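Local coordinates for mannitol dehydrogenase (Helicobacter pylori, PDB 3TWO), which probably catalyses the NADP(H)-dependent, zinc-assisted interconversion of cinnamyl alcohols and the corresponding cinnamaldehydes, at residues B[33-38]-B[69-74]; B[177-182]-B[200-205]; B[165-170]-B[296-301]; B[28-33]-B[138-143]. All coordinates share one frame; numbering follows the deposited sequence.

Contact 1 (B[33-38]-B[69-74]); sequences LIDILY and IIKEVG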
# COMPACT_ATOMS: atom_id res chain seq x y z
N LEU B 33 -22.29 -28.70 -18.32
CA LEU B 33 -23.47 -27.87 -18.57
C LEU B 33 -24.23 -27.80 -17.26
O LEU B 33 -24.65 -28.83 -16.73
CB LEU B 33 -24.37 -28.54 -19.63
CG LEU B 33 -25.78 -28.00 -19.89
CD1 LEU B 33 -25.72 -26.53 -20.09
CD2 LEU B 33 -26.47 -28.74 -21.11
N ILE B 34 -24.40 -26.60 -16.75
CA ILE B 34 -25.03 -26.37 -15.48
C ILE B 34 -26.34 -25.67 -15.72
O ILE B 34 -26.39 -24.66 -16.44
CB ILE B 34 -24.12 -25.47 -14.62
CG1 ILE B 34 -22.81 -26.24 -14.26
CG2 ILE B 34 -24.90 -24.94 -13.41
CD1 ILE B 34 -21.66 -25.37 -13.66
N ASP B 35 -27.40 -26.23 -15.16
CA ASP B 35 -28.68 -25.52 -15.06
C ASP B 35 -28.60 -24.59 -13.85
O ASP B 35 -28.36 -25.06 -12.74
CB ASP B 35 -29.84 -26.50 -14.79
CG ASP B 35 -30.60 -26.84 -16.04
OD1 ASP B 35 -30.02 -26.83 -17.15
OD2 ASP B 35 -31.82 -27.14 -15.92
N ILE B 36 -28.85 -23.31 -14.07
CA ILE B 36 -28.68 -22.30 -13.03
C ILE B 36 -29.97 -22.14 -12.19
O ILE B 36 -31.05 -21.90 -12.73
CB ILE B 36 -28.28 -20.97 -13.64
CG1 ILE B 36 -26.89 -21.09 -14.28
CG2 ILE B 36 -28.29 -19.84 -12.58
CD1 ILE B 36 -26.42 -19.79 -14.97
N LEU B 37 -29.84 -22.32 -10.88
CA LEU B 37 -31.01 -22.25 -9.96
C LEU B 37 -31.06 -20.86 -9.30
O LEU B 37 -32.13 -20.22 -9.26
CB LEU B 37 -30.98 -23.41 -8.91
CG LEU B 37 -31.06 -24.91 -9.35
CD1 LEU B 37 -31.63 -25.75 -8.22
CD2 LEU B 37 -31.93 -25.12 -10.49
N TYR B 38 -29.92 -20.38 -8.83
CA TYR B 38 -29.85 -19.06 -8.18
C TYR B 38 -28.69 -18.23 -8.70
O TYR B 38 -27.60 -18.78 -8.97
CB TYR B 38 -29.75 -19.21 -6.66
CG TYR B 38 -30.97 -19.96 -6.10
CD1 TYR B 38 -30.92 -21.36 -5.88
CD2 TYR B 38 -32.20 -19.28 -5.88
CE1 TYR B 38 -32.07 -22.09 -5.40
CE2 TYR B 38 -33.35 -19.99 -5.40
CZ TYR B 38 -33.26 -21.40 -5.18
OH TYR B 38 -34.33 -22.07 -4.71
N ILE B 69 -27.24 -27.01 -10.84
CA ILE B 69 -27.14 -28.49 -10.91
C ILE B 69 -26.55 -28.89 -12.26
O ILE B 69 -26.90 -28.29 -13.32
CB ILE B 69 -28.53 -29.14 -10.70
CG1 ILE B 69 -29.00 -28.78 -9.29
CG2 ILE B 69 -28.47 -30.73 -10.89
CD1 ILE B 69 -30.45 -29.10 -8.92
N ILE B 70 -25.68 -29.89 -12.22
CA ILE B 70 -25.08 -30.41 -13.43
C ILE B 70 -26.09 -31.24 -14.19
O ILE B 70 -26.58 -32.27 -13.70
CB ILE B 70 -23.80 -31.14 -13.16
CG1 ILE B 70 -22.78 -30.08 -12.61
CG2 ILE B 70 -23.33 -31.91 -14.42
CD1 ILE B 70 -21.33 -30.37 -12.88
N LYS B 71 -26.43 -30.73 -15.35
CA LYS B 71 -27.31 -31.39 -16.31
C LYS B 71 -26.53 -32.31 -17.26
O LYS B 71 -27.04 -33.34 -17.65
CB LYS B 71 -28.06 -30.32 -17.09
CG LYS B 71 -29.14 -30.80 -18.06
CD LYS B 71 -29.57 -29.59 -18.95
CE LYS B 71 -30.96 -29.73 -19.57
NZ LYS B 71 -31.95 -29.27 -18.54
N GLU B 72 -25.30 -31.95 -17.65
CA GLU B 72 -24.55 -32.77 -18.63
C GLU B 72 -23.07 -32.66 -18.43
O GLU B 72 -22.58 -31.65 -17.92
CB GLU B 72 -24.84 -32.34 -20.06
CG GLU B 72 -26.13 -32.80 -20.62
CD GLU B 72 -26.37 -32.20 -22.01
OE1 GLU B 72 -25.35 -31.91 -22.73
OE2 GLU B 72 -27.56 -31.98 -22.34
N VAL B 73 -22.33 -33.69 -18.82
CA VAL B 73 -20.84 -33.62 -18.71
C VAL B 73 -20.21 -34.09 -20.02
O VAL B 73 -20.77 -34.95 -20.71
CB VAL B 73 -20.25 -34.44 -17.50
CG1 VAL B 73 -20.78 -33.90 -16.18
CG2 VAL B 73 -20.58 -35.90 -17.62
N GLY B 74 -19.06 -33.51 -20.35
CA GLY B 74 -18.29 -33.95 -21.51
C GLY B 74 -17.73 -35.28 -21.10
O GLY B 74 -17.68 -35.59 -19.91
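L33, I34 and D35 run antiparallel to E72, I70 and I69, the two short strand axes lying 147° apart in direction, and the pairing of these residues shifts where K71 and E72 both face L33 in a classic beta bulge. At the bulge the carbonyl oxygen of L33 serves two amides: K71 N lies 2.9 Å from L33 O, while E72 N reaches it in a weak bond. The return bond from L33 N to E72 O is nearly straight, with 169° at the hydrogen. Beyond the bulge, D35 N binds I69 O at 2.8 Å and I69 N binds D35 O at 2.9 Å. The residue added by the bulge puts its side chain to use. With CG anti to the backbone N (chi1 -174°), K71 runs its methylenes obliquely past D35, K71 CD coming within 3.3 Å of D35 OD1. Its ammonium ends 3.4 Å from D35 OD2 and about as far from the other oxygen, a long, weak salt bridge that straddles the carboxylate. L33 lies alongside E72, its CD2 methyl 3.6 Å from E72 CD, an apolar flank to a charged group. Farther along, L37 and I69 meet tip to tip at their CD1 methyls, 3.6 Å apart. I34 and I70 point to the other, buried face of the sheet, where both reach V86 of strand 85-88. There I34 also meets I136 of strand 135-139, which pairs with strand 31-40 in its turn. L37 rests on L152 of helix 152-155, within the GroES-like region of the enzyme.

Contact 2 (B[177-182]-B[200-205]); sequences GTKVGV and GAEVSV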
# COMPACT_ATOMS: atom_id res chain seq x y z
N GLY B 177 -9.03 -11.64 18.81
CA GLY B 177 -8.49 -10.38 19.29
C GLY B 177 -8.03 -9.40 18.23
O GLY B 177 -7.81 -8.25 18.56
N THR B 178 -7.93 -9.82 16.96
CA THR B 178 -7.59 -8.86 15.89
C THR B 178 -8.66 -7.81 15.89
O THR B 178 -9.86 -8.18 15.90
CB THR B 178 -7.56 -9.54 14.55
OG1 THR B 178 -6.62 -10.62 14.62
CG2 THR B 178 -7.14 -8.55 13.44
N LYS B 179 -8.29 -6.52 15.95
CA LYS B 179 -9.29 -5.50 15.64
C LYS B 179 -9.51 -5.23 14.12
O LYS B 179 -8.63 -4.71 13.41
CB LYS B 179 -9.01 -4.22 16.40
CG LYS B 179 -8.90 -4.46 17.93
CD LYS B 179 -8.74 -3.10 18.67
CE LYS B 179 -8.87 -3.31 20.20
NZ LYS B 179 -8.66 -1.98 20.80
N VAL B 180 -10.72 -5.55 13.65
CA VAL B 180 -11.05 -5.54 12.22
C VAL B 180 -12.11 -4.45 11.92
O VAL B 180 -13.17 -4.39 12.56
CB VAL B 180 -11.64 -6.93 11.84
CG1 VAL B 180 -12.49 -6.90 10.56
CG2 VAL B 180 -10.55 -7.94 11.77
N GLY B 181 -11.81 -3.56 10.97
CA GLY B 181 -12.86 -2.65 10.45
C GLY B 181 -13.37 -3.15 9.08
O GLY B 181 -12.61 -3.66 8.25
N VAL B 182 -14.67 -2.96 8.85
CA VAL B 182 -15.28 -3.28 7.58
C VAL B 182 -15.93 -1.99 7.05
O VAL B 182 -16.85 -1.45 7.65
CB VAL B 182 -16.33 -4.43 7.65
CG1 VAL B 182 -16.89 -4.71 6.24
CG2 VAL B 182 -15.71 -5.70 8.22
N GLY B 200 -12.88 -14.88 15.36
CA GLY B 200 -12.50 -14.38 16.68
C GLY B 200 -12.19 -12.88 16.74
O GLY B 200 -11.73 -12.39 17.79
N ALA B 201 -12.43 -12.16 15.64
CA ALA B 201 -12.12 -10.72 15.60
C ALA B 201 -13.08 -9.89 16.40
O ALA B 201 -14.22 -10.28 16.66
CB ALA B 201 -12.07 -10.19 14.20
N GLU B 202 -12.61 -8.71 16.77
CA GLU B 202 -13.44 -7.71 17.35
C GLU B 202 -13.75 -6.77 16.16
O GLU B 202 -12.83 -6.15 15.62
CB GLU B 202 -12.69 -6.99 18.48
CG GLU B 202 -13.59 -6.17 19.26
CD GLU B 202 -12.94 -5.51 20.51
OE1 GLU B 202 -13.70 -5.32 21.47
OE2 GLU B 202 -11.73 -5.18 20.56
N VAL B 203 -15.03 -6.65 15.79
CA VAL B 203 -15.37 -6.08 14.50
C VAL B 203 -16.03 -4.72 14.60
O VAL B 203 -16.98 -4.52 15.37
CB VAL B 203 -16.28 -7.06 13.72
CG1 VAL B 203 -16.64 -6.52 12.32
CG2 VAL B 203 -15.55 -8.40 13.61
N SER B 204 -15.53 -3.76 13.83
CA SER B 204 -16.15 -2.44 13.74
C SER B 204 -16.70 -2.31 12.30
O SER B 204 -16.04 -2.74 11.34
CB SER B 204 -15.13 -1.32 14.00
OG SER B 204 -14.56 -1.37 15.31
N VAL B 205 -17.89 -1.70 12.16
CA VAL B 205 -18.43 -1.49 10.83
C VAL B 205 -18.52 0.02 10.51
O VAL B 205 -18.84 0.86 11.40
CB VAL B 205 -19.82 -2.19 10.71
CG1 VAL B 205 -20.58 -1.76 9.48
CG2 VAL B 205 -19.61 -3.69 10.70
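V180 and E202 illustrate how the first two strands of a Rossmann fold are knitted together: parallel strands 179-183 and 202-206 are joined through helix 187-198 in a beta-alpha-beta crossover. V180 N donates to E202 O at 2.9 Å, almost in line (175° at the hydrogen), and V180 O receives S204 N at 2.8 Å, so V180 is gripped through both its backbone polar groups. The ladder is reinforced by a CA-H...O contact, with G181 CA 3.3 Å from S204 O. On the face carrying the valines, side chains meet diagonally instead of across a rung. With CG1 anti to the backbone N (chi1 159°), V180 turns CG2 to the N side, where it touches A201 CB at 3.6 Å, and V182 CG2 approaches V203 CG1 more loosely, at 4.3 Å. Helix 187-198 lies against this face, A196 on V180, A192 on V182, V197 on V203 and V193 on V205. The face bearing K179 and E202 is more polar. These two chains extend side by side in the same direction, and K179 CE comes 3.4 Å from E202 OE2, but their charged ends fall short of a salt bridge; K179 NZ pairs instead with E233. Farther along, S204 OG makes a weak hydrogen bond to H223. The loops leading into both strands are also tied to each other. G200 ends the crossover helix in a Schellman motif, its positive phi turning the chain toward the second strand, and its carbonyl oxygen then takes the amide of G177: G177 N stands 3.0 Å from G200 O, 43° out of the carbonyl plane.

Contact 3 (B[165-170]-B[296-301]); sequences TYSPLK and IKETQE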
# COMPACT_ATOMS: atom_id res chain seq x y z
N THR B 165 -13.99 -11.77 0.32
CA THR B 165 -13.78 -11.21 1.62
C THR B 165 -13.09 -12.24 2.48
O THR B 165 -12.25 -11.86 3.30
CB THR B 165 -15.11 -10.85 2.28
OG1 THR B 165 -15.94 -12.00 2.24
CG2 THR B 165 -15.81 -9.70 1.48
N TYR B 166 -13.42 -13.53 2.30
CA TYR B 166 -12.71 -14.59 2.98
C TYR B 166 -11.16 -14.48 2.73
O TYR B 166 -10.32 -14.61 3.65
CB TYR B 166 -13.21 -15.93 2.45
CG TYR B 166 -12.57 -17.17 3.06
CD1 TYR B 166 -12.98 -17.68 4.31
CD2 TYR B 166 -11.57 -17.87 2.36
CE1 TYR B 166 -12.41 -18.88 4.84
CE2 TYR B 166 -10.99 -19.04 2.89
CZ TYR B 166 -11.42 -19.53 4.11
OH TYR B 166 -10.82 -20.65 4.61
N SER B 167 -10.80 -14.22 1.46
CA SER B 167 -9.40 -14.35 1.05
C SER B 167 -8.47 -13.38 1.85
O SER B 167 -7.48 -13.81 2.34
CB SER B 167 -9.24 -14.21 -0.49
OG SER B 167 -7.85 -14.39 -0.89
N PRO B 168 -8.77 -12.08 1.91
CA PRO B 168 -7.78 -11.18 2.55
C PRO B 168 -7.81 -11.34 4.06
O PRO B 168 -6.80 -11.08 4.73
CB PRO B 168 -8.28 -9.78 2.17
CG PRO B 168 -9.69 -10.00 1.67
CD PRO B 168 -9.73 -11.36 1.10
N LEU B 169 -8.94 -11.79 4.58
CA LEU B 169 -9.04 -12.10 6.00
C LEU B 169 -8.01 -13.18 6.39
O LEU B 169 -7.31 -13.02 7.41
CB LEU B 169 -10.49 -12.51 6.41
CG LEU B 169 -11.51 -11.38 6.55
CD1 LEU B 169 -12.98 -11.93 6.66
CD2 LEU B 169 -11.19 -10.40 7.74
N LYS B 170 -7.92 -14.24 5.59
CA LYS B 170 -6.93 -15.29 5.76
C LYS B 170 -5.54 -14.80 5.42
O LYS B 170 -4.62 -15.10 6.13
CB LYS B 170 -7.17 -16.50 4.82
CG LYS B 170 -8.61 -16.95 4.79
CD LYS B 170 -8.81 -18.13 5.66
CE LYS B 170 -8.45 -17.97 7.05
NZ LYS B 170 -7.82 -19.38 7.27
N ILE B 296 -9.51 -20.79 -7.68
CA ILE B 296 -10.46 -21.92 -7.60
C ILE B 296 -10.30 -22.74 -6.29
O ILE B 296 -11.27 -23.00 -5.53
CB ILE B 296 -10.33 -22.81 -8.84
CG1 ILE B 296 -10.82 -22.02 -10.08
CG2 ILE B 296 -11.07 -24.13 -8.65
CD1 ILE B 296 -12.35 -21.47 -9.97
N LYS B 297 -9.07 -23.14 -6.03
CA LYS B 297 -8.76 -23.84 -4.81
C LYS B 297 -9.26 -23.13 -3.56
O LYS B 297 -9.90 -23.75 -2.73
CB LYS B 297 -7.26 -24.02 -4.68
CG LYS B 297 -6.94 -25.04 -3.59
CD LYS B 297 -5.44 -25.22 -3.40
CE LYS B 297 -5.26 -26.60 -2.77
NZ LYS B 297 -3.87 -26.67 -2.29
N GLU B 298 -8.98 -21.82 -3.41
CA GLU B 298 -9.32 -21.18 -2.15
C GLU B 298 -10.85 -20.97 -2.16
O GLU B 298 -11.48 -20.93 -1.09
CB GLU B 298 -8.53 -19.85 -1.91
CG GLU B 298 -8.74 -19.31 -0.49
CD GLU B 298 -8.09 -17.96 -0.20
OE1 GLU B 298 -7.81 -17.13 -1.14
OE2 GLU B 298 -7.87 -17.67 1.01
N THR B 299 -11.43 -20.75 -3.35
CA THR B 299 -12.90 -20.66 -3.44
C THR B 299 -13.59 -21.96 -2.91
O THR B 299 -14.59 -21.89 -2.12
CB THR B 299 -13.37 -20.34 -4.86
OG1 THR B 299 -12.75 -19.11 -5.32
CG2 THR B 299 -14.97 -20.24 -4.94
N GLN B 300 -13.05 -23.13 -3.31
CA GLN B 300 -13.54 -24.41 -2.78
C GLN B 300 -13.34 -24.47 -1.25
O GLN B 300 -14.27 -24.85 -0.52
CB GLN B 300 -12.84 -25.61 -3.44
CG GLN B 300 -13.44 -26.98 -3.00
CD GLN B 300 -14.86 -27.15 -3.51
OE1 GLN B 300 -15.07 -27.14 -4.73
NE2 GLN B 300 -15.89 -27.24 -2.58
N GLU B 301 -12.16 -24.11 -0.77
CA GLU B 301 -11.94 -24.11 0.65
C GLU B 301 -12.98 -23.22 1.36
O GLU B 301 -13.53 -23.58 2.39
CB GLU B 301 -10.53 -23.58 0.93
CG GLU B 301 -10.20 -23.39 2.43
CD GLU B 301 -8.93 -22.53 2.64
OE1 GLU B 301 -8.97 -21.57 3.46
OE2 GLU B 301 -7.92 -22.78 1.94
O HOH W 1 -6.14 -15.83 1.54
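Y166 and S167 reach from one helix to E301 and E298 of another, the two short axes crossing at 96° with 10.4 Å between them, and the contact is made by polar side-chain tips. The Y166 side chain meets that of E301 at about a right angle, ring and carboxylate planes 78° apart, and E301 OE1 lies at the ring edge, in its plane. The hydroxyl is placed to donate to this oxygen, but the modelled 2.4 Å between Y166 OH and E301 OE1 is too short to trust, which leaves the bond doubtful in detail. One face of the ring carries K170 CG, offset toward the rim. S167 takes the other glutamate: its OG, anti to the backbone N, donates to E298 OE1 at 2.8 Å, on the syn side of the carboxylate. A water completes the bridge, donating both to S167 O and to E298 OE2, each at 2.6 Å, so both carboxylate oxygens are engaged. Helices 158-171 and 296-308 are thus joined near the cofactor, the S167 side chain being about 8 Å from a bound NADPH. Around this contact, Y195 of helix 187-198 meets Y166 edge-to-face and also packs on T165 and L169, I163 of helix 158-171 touches E298, and I296 rests on Y142.

Contact 4 (B[28-33]-B[138-143]); sequences GPRDVL and VDENYV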
# COMPACT_ATOMS: atom_id res chain seq x y z
N GLY B 28 -17.60 -29.32 -24.35
CA GLY B 28 -16.38 -29.92 -24.86
C GLY B 28 -16.07 -31.09 -23.95
O GLY B 28 -16.73 -31.25 -22.93
N PRO B 29 -15.05 -31.90 -24.28
CA PRO B 29 -14.90 -33.14 -23.49
C PRO B 29 -14.60 -32.89 -22.01
O PRO B 29 -14.90 -33.76 -21.20
CB PRO B 29 -13.76 -33.89 -24.20
CG PRO B 29 -13.00 -32.83 -24.89
CD PRO B 29 -14.02 -31.78 -25.31
N ARG B 30 -14.06 -31.71 -21.66
CA ARG B 30 -13.81 -31.34 -20.25
C ARG B 30 -14.82 -30.35 -19.65
O ARG B 30 -14.61 -29.87 -18.54
CB ARG B 30 -12.44 -30.69 -20.08
CG ARG B 30 -11.22 -31.52 -20.37
CD ARG B 30 -10.95 -32.53 -19.27
NE ARG B 30 -11.15 -33.83 -19.84
CZ ARG B 30 -10.17 -34.69 -20.16
NH1 ARG B 30 -8.89 -34.39 -19.92
NH2 ARG B 30 -10.49 -35.85 -20.73
N ASP B 31 -15.89 -30.02 -20.37
CA ASP B 31 -16.89 -29.03 -19.89
C ASP B 31 -18.01 -29.73 -19.11
O ASP B 31 -18.24 -30.94 -19.26
CB ASP B 31 -17.55 -28.30 -21.07
CG ASP B 31 -16.61 -27.35 -21.80
OD1 ASP B 31 -15.68 -26.81 -21.16
OD2 ASP B 31 -16.81 -27.13 -23.03
N VAL B 32 -18.72 -28.94 -18.32
CA VAL B 32 -20.03 -29.33 -17.79
C VAL B 32 -21.06 -28.25 -18.11
O VAL B 32 -20.74 -27.06 -18.18
CB VAL B 32 -19.98 -29.53 -16.25
CG1 VAL B 32 -18.93 -30.58 -15.92
CG2 VAL B 32 -19.69 -28.19 -15.50
N LEU B 33 -22.29 -28.70 -18.32
CA LEU B 33 -23.47 -27.87 -18.57
C LEU B 33 -24.23 -27.80 -17.26
O LEU B 33 -24.65 -28.83 -16.73
CB LEU B 33 -24.37 -28.54 -19.63
CG LEU B 33 -25.78 -28.00 -19.89
CD1 LEU B 33 -25.72 -26.53 -20.09
CD2 LEU B 33 -26.47 -28.74 -21.11
N VAL B 138 -19.18 -24.63 -18.45
CA VAL B 138 -17.93 -24.29 -17.79
C VAL B 138 -16.93 -25.45 -17.81
O VAL B 138 -17.32 -26.60 -17.53
CB VAL B 138 -18.18 -23.86 -16.31
CG1 VAL B 138 -16.89 -23.39 -15.66
CG2 VAL B 138 -19.24 -22.75 -16.23
N ASP B 139 -15.65 -25.16 -18.16
CA ASP B 139 -14.55 -26.14 -18.01
C ASP B 139 -14.55 -26.66 -16.54
O ASP B 139 -14.69 -25.86 -15.60
CB ASP B 139 -13.20 -25.49 -18.33
CG ASP B 139 -12.02 -26.47 -18.22
OD1 ASP B 139 -11.68 -26.86 -17.10
OD2 ASP B 139 -11.43 -26.87 -19.25
N GLU B 140 -14.46 -27.98 -16.36
CA GLU B 140 -14.64 -28.61 -15.03
C GLU B 140 -13.71 -28.13 -13.92
O GLU B 140 -14.05 -28.30 -12.73
CB GLU B 140 -14.56 -30.14 -15.09
CG GLU B 140 -13.32 -30.65 -15.78
CD GLU B 140 -12.99 -32.09 -15.43
OE1 GLU B 140 -11.91 -32.56 -15.87
OE2 GLU B 140 -13.80 -32.72 -14.71
N ASN B 141 -12.56 -27.56 -14.30
CA ASN B 141 -11.56 -27.05 -13.32
C ASN B 141 -11.87 -25.70 -12.71
O ASN B 141 -11.09 -25.20 -11.92
CB ASN B 141 -10.16 -27.04 -13.93
CG ASN B 141 -9.77 -28.42 -14.40
OD1 ASN B 141 -9.37 -29.27 -13.62
ND2 ASN B 141 -10.01 -28.70 -15.70
N TYR B 142 -13.01 -25.13 -13.13
CA TYR B 142 -13.51 -23.81 -12.70
C TYR B 142 -14.89 -23.95 -12.05
O TYR B 142 -15.61 -22.96 -11.87
CB TYR B 142 -13.54 -22.84 -13.91
CG TYR B 142 -12.15 -22.73 -14.45
CD1 TYR B 142 -11.66 -23.69 -15.37
CD2 TYR B 142 -11.27 -21.76 -13.95
CE1 TYR B 142 -10.35 -23.65 -15.82
CE2 TYR B 142 -9.91 -21.71 -14.44
CZ TYR B 142 -9.49 -22.65 -15.37
OH TYR B 142 -8.21 -22.62 -15.88
N VAL B 143 -15.26 -25.17 -11.69
CA VAL B 143 -16.57 -25.42 -11.08
C VAL B 143 -16.41 -25.77 -9.58
O VAL B 143 -15.58 -26.61 -9.20
CB VAL B 143 -17.32 -26.53 -11.87
CG1 VAL B 143 -18.67 -26.87 -11.18
CG2 VAL B 143 -17.54 -26.09 -13.34
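The R30 and E140 side chains run side by side in the same direction, their guanidinium and carboxylate planes 55° apart, and E140 OE1 lies obliquely, well out of the guanidinium plane. With R30 NE 4.2 Å from E140 OE1, the opposite charges probably attract, but no N-H points at the oxygen. The other oxygen, E140 OE2, accepts from the amides of K78 and K79. Of the remaining flat groups, the Y142 ring has D139 O at its edge, in plane, and the D139 carboxylate closes an Asx turn: OD1 takes N141 N on the anti side, with N141 ND2 on its syn lone pair. The D31 carboxylate reaches back instead, G28 N donating to D31 OD2 at 2.7 Å across a type I turn.

Between these groups the backbones pair antiparallel. E140 N binds R30 O at 2.9 Å, and V32 N binds V138 O at 2.8 Å, with V138 N returning a bond to V32 O. E140 CG sits between its backbone N and carbonyl carbon (chi1 53°), the crowded position, which brings it 3.1 Å from R30 O. Beneath, V32 CG2 meets V143 CG2 at 3.7 Å in the apolar interior. Chemically, the junction joins strands 31-40 and 135-139 of the GroES-like sheet mainly by main-chain bonds. One oxygen of each carboxylate (D31 OD2, D139 OD1, E140 OE2) accepts backbone N-H groups, which may spread some of the negative charge; D31 OD1 and D139 OD2 stay 4.7 Å apart.

Contacts 1 and 4 form one continuous patch: they share L33 on strand 31-40, their centres are 10 Å apart, and G74 N reaches D31 O at 2.9 Å in a probable hydrogen bond. Contact 3 touches contact 4 through I296 CG2, 3.4 Å from N141 O, and so links the GroES-like sheet to the helices. From there contact 2, nested within the loop that contact 3 closes, comes to about 5 Å at nearest atoms without touching; its centre is 38 Å from that of contact 1. The cofactor is near contacts 2 and 3: the side chains of V205 and S167 are each about 8 Å from a bound NADPH. The D139 side chain of contact 4 is about 12 Å from a zinc ion.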